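Long-range contacts in FI20010p1 (Drosophila melanogaster, PDB 7CFB), which probably acts in piRNA-guided gene silencing, as a Tudor-domain protein linked to assembly of the piRNA amplification complex around Aub: residues S72-I76 and L152-A156; I108-T113 and A125-F130. All blocks are in the same frame, centred on the assembly; numbering follows the deposited sequence.

Contact 1: residues S72-I76 and L152-A156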
loop_
_atom_site.group_PDB
_atom_site.type_symbol
_atom_site.label_atom_id
_atom_site.label_comp_id
_atom_site.label_asym_id
_atom_site.label_seq_id
_atom_site.Cartn_x
_atom_site.Cartn_y
_atom_site.Cartn_z
ATOM N N SER A 72 -10.642 12.077 -3.340
ATOM C CA SER A 72 -9.433 12.823 -2.913
ATOM C C SER A 72 -8.124 12.072 -3.210
ATOM O O SER A 72 -7.110 12.711 -3.244
ATOM C CB SER A 72 -9.532 13.241 -1.486
ATOM O OG SER A 72 -9.368 12.158 -0.607
ATOM N N SER A 73 -8.173 10.757 -3.397
ATOM C CA SER A 73 -7.032 9.879 -3.750
ATOM C C SER A 73 -6.877 9.778 -5.275
ATOM O O SER A 73 -6.019 9.047 -5.716
ATOM C CB SER A 73 -7.226 8.522 -3.146
ATOM O OG SER A 73 -8.209 7.793 -3.823
ATOM N N ASP A 74 -7.616 10.575 -6.037
ATOM C CA ASP A 74 -7.631 10.447 -7.513
ATOM C C ASP A 74 -6.228 10.552 -8.114
ATOM O O ASP A 74 -5.948 9.767 -8.987
ATOM C CB ASP A 74 -8.580 11.462 -8.146
ATOM C CG ASP A 74 -8.808 11.231 -9.624
ATOM O OD1 ASP A 74 -9.581 10.355 -9.947
ATOM O OD2 ASP A 74 -8.163 11.907 -10.426
ATOM N N ARG A 75 -5.374 11.423 -7.614
ATOM C CA ARG A 75 -4.016 11.552 -8.195
ATOM C C ARG A 75 -3.230 10.245 -8.034
ATOM O O ARG A 75 -2.475 9.937 -8.926
ATOM C CB ARG A 75 -3.298 12.777 -7.653
ATOM C CG ARG A 75 -3.964 14.081 -8.050
ATOM C CD ARG A 75 -3.359 14.687 -9.287
ATOM N NE ARG A 75 -2.071 15.268 -9.047
ATOM C CZ ARG A 75 -1.265 15.641 -10.004
ATOM N NH1 ARG A 75 -1.628 15.453 -11.249
ATOM N NH2 ARG A 75 -0.109 16.190 -9.726
ATOM N N ILE A 76 -3.380 9.558 -6.902
ATOM C CA ILE A 76 -2.687 8.263 -6.680
ATOM C C ILE A 76 -3.220 7.273 -7.706
ATOM O O ILE A 76 -2.435 6.597 -8.304
ATOM C CB ILE A 76 -2.899 7.741 -5.255
ATOM C CG1 ILE A 76 -2.460 8.746 -4.192
ATOM C CG2 ILE A 76 -2.246 6.383 -5.090
ATOM C CD1 ILE A 76 -3.090 8.510 -2.855
ATOM N N LEU A 152 -0.178 13.008 -0.053
ATOM C CA LEU A 152 -1.511 12.416 0.190
ATOM C C LEU A 152 -1.456 11.310 1.250
ATOM O O LEU A 152 -0.488 10.614 1.312
ATOM C CB LEU A 152 -2.089 11.918 -1.127
ATOM C CG LEU A 152 -2.590 13.019 -2.049
ATOM C CD1 LEU A 152 -2.900 12.456 -3.416
ATOM C CD2 LEU A 152 -3.809 13.702 -1.466
ATOM N N PRO A 153 -2.503 11.112 2.067
ATOM C CA PRO A 153 -2.497 10.078 3.095
ATOM C C PRO A 153 -2.400 8.639 2.563
ATOM O O PRO A 153 -2.911 8.347 1.548
ATOM C CB PRO A 153 -3.851 10.241 3.780
ATOM C CG PRO A 153 -4.260 11.637 3.454
ATOM C CD PRO A 153 -3.724 11.884 2.066
ATOM N N ALA A 154 -1.719 7.791 3.311
ATOM C CA ALA A 154 -1.590 6.380 2.931
ATOM C C ALA A 154 -2.991 5.804 2.932
ATOM O O ALA A 154 -3.682 5.996 3.876
ATOM C CB ALA A 154 -0.712 5.670 3.920
ATOM N N GLN A 155 -3.354 5.131 1.869
ATOM C CA GLN A 155 -4.688 4.522 1.733
ATOM C C GLN A 155 -4.894 3.359 2.705
ATOM O O GLN A 155 -5.984 3.204 3.183
ATOM C CB GLN A 155 -4.930 4.127 0.281
ATOM C CG GLN A 155 -4.979 5.336 -0.637
ATOM C CD GLN A 155 -6.115 6.240 -0.249
ATOM O OE1 GLN A 155 -7.258 5.870 -0.336
ATOM N NE2 GLN A 155 -5.801 7.428 0.197
ATOM N N ALA A 156 -3.858 2.572 2.946
ATOM C CA ALA A 156 -4.034 1.332 3.725
ATOM C C ALA A 156 -4.071 1.571 5.232
ATOM O O ALA A 156 -3.080 1.937 5.793
ATOM C CB ALA A 156 -3.007 0.322 3.322
#
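Leu152 and Ile76 lie alongside each other, pointing opposite ways, and their aliphatic branches make the apolar heart of this contact. CD1 of Leu152 lies 3.8 Å from CG1 of Ile76, while the tip of the isoleucine, CD1, reaches back to CB of Leu152 at 3.9 Å. The other leucine branch, CD2, sits 3.9 Å from the backbone O of Ser72, against the chain just before helix 74-80. Beyond Ile76, the amide of Gln155 rests against the serine at the helix start: NE2 is 3.8 Å from CB of Ser73, a van der Waals contact, and 4.2 Å from CD1 of Ile76. The glutamine chain is bent at chi2 (-62°), which folds NE2 back onto its own loop, where it gives a weak hydrogen bond of 3.3 Å to O of Pro153. OE1 accepts from the backbone N of Trp69, and these two bonds, one of them weak, would tend to hold the amide's orientation. Cutting this side chain back to an alanine is likely to leave Trp69 N without its acceptor and open a gap beside Ser73 and the end of Ile76. Further out, Ser73 OG bonds to O of Asp70, and Arg75, whose CB skirts Leu152, sends its guanidinium away to a salt bridge with Asp148. Ile149 of helix 147-150 packs on both Arg75 and Ile76. The contact thus seats the first turn of helix 74-80, through mostly apolar packing, on the loop linking helix 147-150 to strand 157-161 within the Krimper first Tudor domain.

Contact 2: residues I108-T113 and A125-F130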
loop_
_atom_site.group_PDB
_atom_site.type_symbol
_atom_site.label_atom_id
_atom_site.label_comp_id
_atom_site.label_asym_id
_atom_site.label_seq_id
_atom_site.Cartn_x
_atom_site.Cartn_y
_atom_site.Cartn_z
ATOM N N ILE A 108 1.738 -1.413 -13.336
ATOM C CA ILE A 108 1.123 -0.430 -12.401
ATOM C C ILE A 108 2.231 0.245 -11.605
ATOM O O ILE A 108 3.292 -0.296 -11.522
ATOM C CB ILE A 108 0.051 -1.033 -11.487
ATOM C CG1 ILE A 108 0.646 -1.866 -10.360
ATOM C CG2 ILE A 108 -1.001 -1.780 -12.267
ATOM C CD1 ILE A 108 -0.248 -1.955 -9.173
ATOM N N ILE A 109 1.982 1.452 -11.130
ATOM C CA ILE A 109 2.992 2.183 -10.330
ATOM C C ILE A 109 2.371 2.506 -8.972
ATOM O O ILE A 109 1.370 3.196 -8.930
ATOM C CB ILE A 109 3.474 3.421 -11.083
ATOM C CG1 ILE A 109 4.217 3.042 -12.363
ATOM C CG2 ILE A 109 4.293 4.306 -10.186
ATOM C CD1 ILE A 109 4.702 4.223 -13.133
ATOM N N THR A 110 3.020 2.068 -7.907
ATOM C CA THR A 110 2.450 2.238 -6.553
ATOM C C THR A 110 3.390 3.018 -5.636
ATOM O O THR A 110 4.569 2.961 -5.852
ATOM C CB THR A 110 2.112 0.867 -5.982
ATOM O OG1 THR A 110 1.193 0.999 -4.908
ATOM C CG2 THR A 110 3.335 0.101 -5.549
ATOM N N ARG A 111 2.823 3.676 -4.629
ATOM C CA ARG A 111 3.575 4.486 -3.638
ATOM C C ARG A 111 4.313 3.545 -2.695
ATOM O O ARG A 111 3.767 2.549 -2.339
ATOM C CB ARG A 111 2.690 5.520 -2.942
ATOM C CG ARG A 111 1.976 6.466 -3.886
ATOM C CD ARG A 111 1.510 7.717 -3.198
ATOM N NE ARG A 111 0.505 7.390 -2.221
ATOM C CZ ARG A 111 0.150 8.149 -1.221
ATOM N NH1 ARG A 111 0.707 9.318 -1.033
ATOM N NH2 ARG A 111 -0.758 7.723 -0.392
ATOM N N ILE A 112 5.520 3.914 -2.340
ATOM C CA ILE A 112 6.414 3.056 -1.539
ATOM C C ILE A 112 7.286 3.926 -0.648
ATOM O O ILE A 112 7.517 5.058 -0.986
ATOM C CB ILE A 112 7.276 2.233 -2.518
ATOM C CG1 ILE A 112 8.096 1.129 -1.847
ATOM C CG2 ILE A 112 8.104 3.126 -3.417
ATOM C CD1 ILE A 112 8.995 0.367 -2.751
ATOM N N THR A 113 7.731 3.361 0.454
ATOM C CA THR A 113 8.728 3.997 1.318
ATOM C C THR A 113 9.741 2.924 1.737
ATOM O O THR A 113 9.337 1.805 1.912
ATOM C CB THR A 113 8.066 4.705 2.494
ATOM O OG1 THR A 113 9.160 5.345 3.121
ATOM C CG2 THR A 113 7.370 3.763 3.445
ATOM N N ALA A 125 10.821 -2.570 2.498
ATOM C CA ALA A 125 9.996 -1.479 1.961
ATOM C C ALA A 125 8.525 -1.705 2.274
ATOM O O ALA A 125 8.125 -2.825 2.428
ATOM C CB ALA A 125 10.223 -1.379 0.483
ATOM N N TYR A 126 7.772 -0.624 2.330
ATOM C CA TYR A 126 6.330 -0.689 2.622
ATOM C C TYR A 126 5.516 -0.052 1.495
ATOM O O TYR A 126 5.752 1.045 1.132
ATOM C CB TYR A 126 6.068 -0.026 3.968
ATOM C CG TYR A 126 4.640 -0.026 4.430
ATOM C CD1 TYR A 126 3.917 -1.193 4.475
ATOM C CD2 TYR A 126 4.012 1.133 4.816
ATOM C CE1 TYR A 126 2.616 -1.224 4.914
ATOM C CE2 TYR A 126 2.699 1.127 5.231
ATOM C CZ TYR A 126 1.997 -0.056 5.287
ATOM O OH TYR A 126 0.717 -0.108 5.699
ATOM N N LEU A 127 4.538 -0.784 1.013
ATOM C CA LEU A 127 3.614 -0.272 -0.017
ATOM C C LEU A 127 2.474 0.377 0.762
ATOM O O LEU A 127 1.565 -0.297 1.150
ATOM C CB LEU A 127 3.170 -1.439 -0.896
ATOM C CG LEU A 127 4.290 -2.215 -1.572
ATOM C CD1 LEU A 127 3.759 -3.058 -2.688
ATOM C CD2 LEU A 127 5.340 -1.286 -2.110
ATOM N N ILE A 128 2.563 1.689 0.911
ATOM C CA ILE A 128 1.672 2.491 1.794
ATOM C C ILE A 128 0.204 2.369 1.393
ATOM O O ILE A 128 -0.613 2.460 2.255
ATOM C CB ILE A 128 2.168 3.941 1.958
ATOM C CG1 ILE A 128 1.961 4.789 0.708
ATOM C CG2 ILE A 128 3.600 3.974 2.439
ATOM C CD1 ILE A 128 2.322 6.222 0.870
ATOM N N ASP A 129 -0.094 2.270 0.111
ATOM C CA ASP A 129 -1.497 2.187 -0.348
ATOM C C ASP A 129 -2.055 0.767 -0.279
ATOM O O ASP A 129 -3.253 0.664 -0.279
ATOM C CB ASP A 129 -1.676 2.901 -1.686
ATOM C CG ASP A 129 -1.260 4.353 -1.621
ATOM O OD1 ASP A 129 -1.476 4.949 -0.611
ATOM O OD2 ASP A 129 -0.680 4.818 -2.547
ATOM N N PHE A 130 -1.203 -0.257 -0.270
ATOM C CA PHE A 130 -1.653 -1.674 -0.241
ATOM C C PHE A 130 -1.491 -2.340 1.128
ATOM O O PHE A 130 -2.060 -3.367 1.322
ATOM C CB PHE A 130 -0.884 -2.520 -1.249
ATOM C CG PHE A 130 -0.968 -2.089 -2.685
ATOM C CD1 PHE A 130 -1.886 -1.150 -3.105
ATOM C CD2 PHE A 130 -0.112 -2.623 -3.626
ATOM C CE1 PHE A 130 -1.939 -0.750 -4.426
ATOM C CE2 PHE A 130 -0.182 -2.240 -4.954
ATOM C CZ PHE A 130 -1.100 -1.306 -5.350
HETATM O O HOH W 1 1.352 1.275 -2.151
HETATM O O HOH W 2 -0.198 3.467 -4.839
#
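Arg111 meets Asp129 side-on, guanidinium and carboxylate nearly coplanar at 17°. NE reaches OD2 and NH2 reaches OD1, both at 2.9 Å, and each oxygen offers its syn lone pair. A bend at chi3 (-65°) turns the arginine's end to the acid, while CD1 of Ile128 lies over one guanidinium face, 3.5 Å above its centre. Toward the start of strand 108-117, the Phe130 ring receives Thr110 OG1 over one face, 3.3 Å from CZ and offset toward the rim; Ile108 CD1 comes in at the ring edge. Ile112 packs its CG1 on Leu127 CD2 at 3.7 Å and its CD1 on Ala125 CB. Thr113 and Tyr126 form an antiparallel hydrogen-bonded pair, with Tyr126 N to Thr113 O at 2.9 Å. Where the chain turns after Leu127, water 1 links the two segments, donating to Arg111 O, accepting from Asp129 N and hydrogen-bonding Thr110 OG1 at 2.8 Å. Water 2 accepts from Arg111 N and donates to Asp129 OD2. Arg111 also donates to the carbonyls of Leu152 and Pro153, and Asp129 OD1 accepts from Gln155 N. Buried and paired this way, the two charges probably offset each other and fix the turn after the hairpin strand.

How the contacts relate
Contact 2 is wholly buried, its centre about 5 Å from the centre of the chain, whereas contact 1 is only partly buried, its centre about 10 Å from that point. Along the chain, the hairpin 108-117/123-127 is nested inside the loop that contact 1 closes. Their chemistry differs: the deeper contact holds a buried ion pair and ordered waters, the outer one mainly aliphatic packing. The two also touch directly: Ile76 CG2 packs on Asp129 OD2, and Ala156 CB on Ile128 O. Segment 152-156 therefore faces helix 74-80 through its side chains and the hairpin's ion pair through backbone groups.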